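Local coordinates for protein eukaryotic peptide chain release factor GTP-binding subunit (Schizosaccharomyces pombe, PDB 1R5B) that serves as the GTP-binding subunit of the eukaryotic peptide chain release factor, a translation factor of the elongation factor Tu family of GTP-binding proteins, at residues R177-N189 / L256-R268. Numbering follows the deposited sequence.
Sequences RTQGINHLVVVIN and LLEYLDSMTHLER
His183 reaches from the loop just ahead of strand 184-189 into the 256-268 segment, where Tyr259, Met263 and His265 meet it. The setting is the P-loop GTP-binding domain, of the elongation factor Tu type: 184-189 is a parallel strand between 147-153 and 226-230, and helix 256-262 packs on one face of that sheet, running almost exactly antiparallel to the strand (173°) with the axes 11.3 Å apart at closest.

From the backbone outward, His183 first places CB over the centre of the His265 ring, 3.5 Å from the centroid, a CH-pi contact made squarely on the face. CG is anti to the backbone N (chi1 180°), which carries the imidazole past His265 toward the helix; the two ring planes are near parallel (21°) but slid apart, so they barely overlap. ND1 lies 3.8 Å from Met263 CE and, although buried, has no polar partner in the model. At the far end CE1 meets Tyr259 OH, edge against edge.

Val185 and Val187, on the strand's helix-facing side, continue the apolar packing. Val185 CG2 touches Tyr259 CE2 at the phenol's edge and meets Met263 CE tip to tip, both at 3.8 Å. One turn earlier on the helix, Leu256 crosses Val187 at about a right angle, its CD1 3.9 Å from Val187 CG2. The strand 147-153 also lines this layer, Ile147 touching Met263 and Val149 touching Val187.

At the other end, helix 169-178 closes in a Schellman motif with Gly180 at positive phi, and the following turn presents its amides to Glu267. The glutamate chain bends at chi2. Its OE2 sits too close to a neighbour in the model to be placed surely, so both bonds it accepts are provisional: one from Asn182 N to Glu267 OE2 at 2.9 Å, and a weak, still more doubtful one from His183 N to the same oxygen at 3.4 Å.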
loop_
_atom_site.group_PDB
_atom_site.type_symbol
_atom_site.label_atom_id
_atom_site.label_comp_id
_atom_site.label_asym_id
_atom_site.label_seq_id
_atom_site.Cartn_x
_atom_site.Cartn_y
_atom_site.Cartn_z
ATOM N N ARG A 177 0.786 -0.929 -20.498
ATOM C CA ARG A 177 2.115 -1.515 -20.432
ATOM C C ARG A 177 3.182 -0.410 -20.458
ATOM O O ARG A 177 4.109 -0.421 -19.645
ATOM C CB ARG A 177 2.317 -2.532 -21.574
ATOM C CG ARG A 177 3.201 -3.736 -21.239
ATOM C CD ARG A 177 2.847 -4.505 -19.934
ATOM N NE ARG A 177 2.432 -5.869 -20.202
ATOM C CZ ARG A 177 2.294 -6.833 -19.280
ATOM N NH1 ARG A 177 2.504 -6.619 -17.981
ATOM N NH2 ARG A 177 1.915 -8.042 -19.665
ATOM N N THR A 178 3.038 0.556 -21.359
ATOM C CA THR A 178 3.943 1.711 -21.398
ATOM C C THR A 178 3.970 2.521 -20.079
ATOM O O THR A 178 4.982 3.137 -19.756
ATOM C CB THR A 178 3.562 2.623 -22.563
ATOM O OG1 THR A 178 3.727 1.913 -23.794
ATOM C CG2 THR A 178 4.542 3.791 -22.703
ATOM N N GLN A 179 2.870 2.495 -19.323
ATOM C CA GLN A 179 2.766 3.186 -18.036
ATOM C C GLN A 179 3.253 2.333 -16.846
ATOM O O GLN A 179 3.063 2.721 -15.689
ATOM C CB GLN A 179 1.310 3.589 -17.771
ATOM C CG GLN A 179 0.771 4.634 -18.708
ATOM C CD GLN A 179 1.194 6.034 -18.313
ATOM O OE1 GLN A 179 0.703 6.583 -17.316
ATOM N NE2 GLN A 179 2.101 6.621 -19.092
ATOM N N GLY A 180 3.847 1.172 -17.122
ATOM C CA GLY A 180 4.442 0.348 -16.090
ATOM C C GLY A 180 3.422 -0.472 -15.339
ATOM O O GLY A 180 3.742 -1.050 -14.314
ATOM N N ILE A 181 2.204 -0.550 -15.864
ATOM C CA ILE A 181 1.125 -1.318 -15.231
ATOM C C ILE A 181 1.259 -2.770 -15.587
ATOM O O ILE A 181 0.883 -3.181 -16.679
ATOM C CB ILE A 181 -0.296 -0.829 -15.674
ATOM C CG1 ILE A 181 -0.442 0.674 -15.455
ATOM C CG2 ILE A 181 -1.373 -1.602 -14.902
ATOM C CD1 ILE A 181 -0.032 1.105 -14.057
ATOM N N ASN A 182 1.811 -3.537 -14.659
ATOM C CA ASN A 182 2.016 -4.966 -14.819
ATOM C C ASN A 182 0.931 -5.778 -14.138
ATOM O O ASN A 182 0.846 -6.990 -14.317
ATOM C CB ASN A 182 3.395 -5.354 -14.284
ATOM C CG ASN A 182 4.520 -4.724 -15.083
ATOM O OD1 ASN A 182 5.533 -4.304 -14.534
ATOM N ND2 ASN A 182 4.338 -4.647 -16.386
ATOM N N HIS A 183 0.104 -5.116 -13.346
ATOM C CA HIS A 183 -1.067 -5.752 -12.771
ATOM C C HIS A 183 -2.240 -4.843 -13.101
ATOM O O HIS A 183 -2.443 -3.811 -12.473
ATOM C CB HIS A 183 -0.891 -5.912 -11.270
ATOM C CG HIS A 183 -2.056 -6.550 -10.594
ATOM N ND1 HIS A 183 -3.202 -5.855 -10.289
ATOM C CD2 HIS A 183 -2.252 -7.813 -10.151
ATOM C CE1 HIS A 183 -4.054 -6.662 -9.684
ATOM N NE2 HIS A 183 -3.502 -7.855 -9.585
ATOM N N LEU A 184 -2.982 -5.221 -14.125
ATOM C CA LEU A 184 -4.014 -4.377 -14.677
ATOM C C LEU A 184 -5.341 -4.680 -14.000
ATOM O O LEU A 184 -5.745 -5.829 -13.915
ATOM C CB LEU A 184 -4.110 -4.652 -16.173
ATOM C CG LEU A 184 -4.947 -3.718 -17.023
ATOM C CD1 LEU A 184 -4.414 -2.312 -16.937
ATOM C CD2 LEU A 184 -4.905 -4.194 -18.460
ATOM N N VAL A 185 -5.998 -3.645 -13.507
ATOM C CA VAL A 185 -7.387 -3.745 -13.075
ATOM C C VAL A 185 -8.284 -3.379 -14.267
ATOM O O VAL A 185 -8.160 -2.293 -14.826
ATOM C CB VAL A 185 -7.678 -2.809 -11.894
ATOM C CG1 VAL A 185 -9.123 -2.918 -11.475
ATOM C CG2 VAL A 185 -6.757 -3.137 -10.718
ATOM N N VAL A 186 -9.163 -4.297 -14.652
ATOM C CA VAL A 186 -10.026 -4.128 -15.806
ATOM C C VAL A 186 -11.457 -4.052 -15.291
ATOM O O VAL A 186 -11.980 -5.023 -14.736
ATOM C CB VAL A 186 -9.896 -5.310 -16.785
ATOM C CG1 VAL A 186 -10.945 -5.210 -17.903
ATOM C CG2 VAL A 186 -8.526 -5.363 -17.367
ATOM N N VAL A 187 -12.075 -2.897 -15.469
ATOM C CA VAL A 187 -13.425 -2.648 -14.992
ATOM C C VAL A 187 -14.413 -2.794 -16.168
ATOM O O VAL A 187 -14.337 -2.073 -17.160
ATOM C CB VAL A 187 -13.467 -1.262 -14.309
ATOM C CG1 VAL A 187 -14.813 -0.678 -14.308
ATOM C CG2 VAL A 187 -12.958 -1.389 -12.860
ATOM N N ILE A 188 -15.298 -3.779 -16.074
ATOM C CA ILE A 188 -16.317 -3.990 -17.081
ATOM C C ILE A 188 -17.513 -3.101 -16.698
ATOM O O ILE A 188 -18.256 -3.422 -15.768
ATOM C CB ILE A 188 -16.744 -5.486 -17.144
ATOM C CG1 ILE A 188 -15.548 -6.425 -17.378
ATOM C CG2 ILE A 188 -17.803 -5.695 -18.228
ATOM C CD1 ILE A 188 -14.812 -6.200 -18.632
ATOM N N ASN A 189 -17.691 -1.994 -17.425
ATOM C CA ASN A 189 -18.663 -0.951 -17.086
ATOM C C ASN A 189 -19.993 -1.135 -17.826
ATOM O O ASN A 189 -20.097 -1.964 -18.723
ATOM C CB ASN A 189 -18.043 0.409 -17.418
ATOM C CG ASN A 189 -18.806 1.583 -16.817
ATOM O OD1 ASN A 189 -18.802 2.684 -17.368
ATOM N ND2 ASN A 189 -19.444 1.359 -15.684
ATOM N N LEU A 256 -15.241 -2.125 -6.554
ATOM C CA LEU A 256 -14.014 -1.544 -7.060
ATOM C C LEU A 256 -13.213 -0.916 -5.928
ATOM O O LEU A 256 -12.059 -1.272 -5.735
ATOM C CB LEU A 256 -14.289 -0.520 -8.154
ATOM C CG LEU A 256 -13.055 0.211 -8.671
ATOM C CD1 LEU A 256 -12.012 -0.787 -9.135
ATOM C CD2 LEU A 256 -13.438 1.147 -9.797
ATOM N N LEU A 257 -13.826 -0.003 -5.179
ATOM C CA LEU A 257 -13.102 0.718 -4.132
ATOM C C LEU A 257 -12.613 -0.213 -3.024
ATOM O O LEU A 257 -11.568 0.017 -2.437
ATOM C CB LEU A 257 -13.947 1.842 -3.534
ATOM C CG LEU A 257 -14.225 3.036 -4.466
ATOM C CD1 LEU A 257 -14.991 4.078 -3.707
ATOM C CD2 LEU A 257 -12.968 3.642 -5.031
ATOM N N GLU A 258 -13.368 -1.267 -2.757
ATOM C CA GLU A 258 -12.995 -2.232 -1.744
ATOM C C GLU A 258 -11.718 -2.960 -2.165
ATOM O O GLU A 258 -10.836 -3.204 -1.360
ATOM C CB GLU A 258 -14.138 -3.222 -1.573
ATOM C CG GLU A 258 -13.919 -4.317 -0.554
ATOM C CD GLU A 258 -15.103 -5.264 -0.478
ATOM O OE1 GLU A 258 -16.209 -4.892 -0.941
ATOM O OE2 GLU A 258 -14.916 -6.385 0.045
ATOM N N TYR A 259 -11.644 -3.313 -3.438
ATOM C CA TYR A 259 -10.469 -3.945 -4.011
ATOM C C TYR A 259 -9.263 -2.976 -4.065
ATOM O O TYR A 259 -8.142 -3.361 -3.737
ATOM C CB TYR A 259 -10.787 -4.475 -5.414
ATOM C CG TYR A 259 -9.593 -5.095 -6.045
ATOM C CD1 TYR A 259 -9.198 -6.386 -5.693
ATOM C CD2 TYR A 259 -8.809 -4.383 -6.942
ATOM C CE1 TYR A 259 -8.070 -6.960 -6.244
ATOM C CE2 TYR A 259 -7.664 -4.954 -7.492
ATOM C CZ TYR A 259 -7.305 -6.231 -7.133
ATOM O OH TYR A 259 -6.190 -6.799 -7.669
ATOM N N LEU A 260 -9.496 -1.741 -4.499
ATOM C CA LEU A 260 -8.449 -0.715 -4.557
ATOM C C LEU A 260 -7.846 -0.455 -3.163
ATOM O O LEU A 260 -6.658 -0.180 -3.029
ATOM C CB LEU A 260 -9.018 0.591 -5.103
ATOM C CG LEU A 260 -8.749 1.044 -6.550
ATOM C CD1 LEU A 260 -8.514 -0.099 -7.491
ATOM C CD2 LEU A 260 -9.897 1.952 -7.040
ATOM N N ASP A 261 -8.676 -0.582 -2.131
ATOM C CA ASP A 261 -8.256 -0.301 -0.774
ATOM C C ASP A 261 -7.237 -1.296 -0.223
ATOM O O ASP A 261 -6.286 -0.894 0.415
ATOM C CB ASP A 261 -9.472 -0.245 0.157
ATOM C CG ASP A 261 -9.108 0.232 1.541
ATOM O OD1 ASP A 261 -8.699 1.397 1.672
ATOM O OD2 ASP A 261 -9.189 -0.486 2.556
ATOM N N SER A 262 -7.453 -2.583 -0.451
ATOM C CA SER A 262 -6.605 -3.628 0.142
ATOM C C SER A 262 -5.635 -4.279 -0.865
ATOM O O SER A 262 -4.836 -5.125 -0.492
ATOM C CB SER A 262 -7.489 -4.701 0.785
ATOM O OG SER A 262 -8.398 -5.218 -0.168
ATOM N N MET A 263 -5.746 -3.876 -2.130
ATOM C CA MET A 263 -4.801 -4.195 -3.207
ATOM C C MET A 263 -3.367 -4.118 -2.734
ATOM O O MET A 263 -2.931 -3.144 -2.161
ATOM C CB MET A 263 -4.885 -3.112 -4.288
ATOM C CG MET A 263 -5.344 -3.561 -5.557
ATOM S SD MET A 263 -5.255 -2.248 -6.725
ATOM C CE MET A 263 -4.198 -3.124 -7.854
ATOM N N THR A 264 -2.604 -5.090 -3.124
ATOM C CA THR A 264 -1.260 -5.228 -2.649
ATOM C C THR A 264 -0.228 -4.835 -3.734
ATOM O O THR A 264 0.833 -4.308 -3.424
ATOM C CB THR A 264 -1.151 -6.663 -2.182
ATOM O OG1 THR A 264 -0.505 -6.693 -0.923
ATOM C CG2 THR A 264 -0.359 -7.496 -3.082
ATOM N N HIS A 265 -0.562 -5.051 -4.998
ATOM C CA HIS A 265 0.356 -4.740 -6.086
ATOM C C HIS A 265 0.263 -3.263 -6.472
ATOM O O HIS A 265 -0.569 -2.903 -7.273
ATOM C CB HIS A 265 0.029 -5.624 -7.281
ATOM C CG HIS A 265 1.097 -5.673 -8.321
ATOM N ND1 HIS A 265 1.444 -4.584 -9.094
ATOM C CD2 HIS A 265 1.875 -6.696 -8.738
ATOM C CE1 HIS A 265 2.397 -4.941 -9.941
ATOM N NE2 HIS A 265 2.677 -6.215 -9.742
ATOM N N LEU A 266 1.095 -2.420 -5.853
ATOM C CA LEU A 266 1.251 -1.021 -6.244
ATOM C C LEU A 266 2.632 -0.844 -6.910
ATOM O O LEU A 266 3.668 -1.070 -6.280
ATOM C CB LEU A 266 1.133 -0.108 -5.014
ATOM C CG LEU A 266 -0.093 -0.250 -4.099
ATOM C CD1 LEU A 266 -0.095 0.809 -3.037
ATOM C CD2 LEU A 266 -1.351 -0.161 -4.840
ATOM N N GLU A 267 2.647 -0.430 -8.169
ATOM C CA GLU A 267 3.882 -0.447 -8.966
ATOM C C GLU A 267 5.082 0.269 -8.363
ATOM O O GLU A 267 6.161 -0.268 -8.418
ATOM C CB GLU A 267 3.664 0.115 -10.360
ATOM C CG GLU A 267 2.672 -0.643 -11.218
ATOM C CD GLU A 267 3.062 -2.093 -11.491
ATOM O OE1 GLU A 267 4.249 -2.468 -11.374
ATOM O OE2 GLU A 267 2.137 -2.853 -11.835
ATOM N N ARG A 268 4.918 1.471 -7.812
ATOM C CA ARG A 268 6.064 2.165 -7.231
ATOM C C ARG A 268 6.676 1.356 -6.092
ATOM O O ARG A 268 7.896 1.271 -5.978
ATOM C CB ARG A 268 5.699 3.565 -6.727
ATOM C CG ARG A 268 5.365 4.551 -7.845
ATOM C CD ARG A 268 5.007 5.954 -7.383
ATOM N NE ARG A 268 3.894 5.952 -6.432
ATOM C CZ ARG A 268 3.609 6.948 -5.606
ATOM N NH1 ARG A 268 4.335 8.050 -5.601
ATOM N NH2 ARG A 268 2.586 6.838 -4.771
#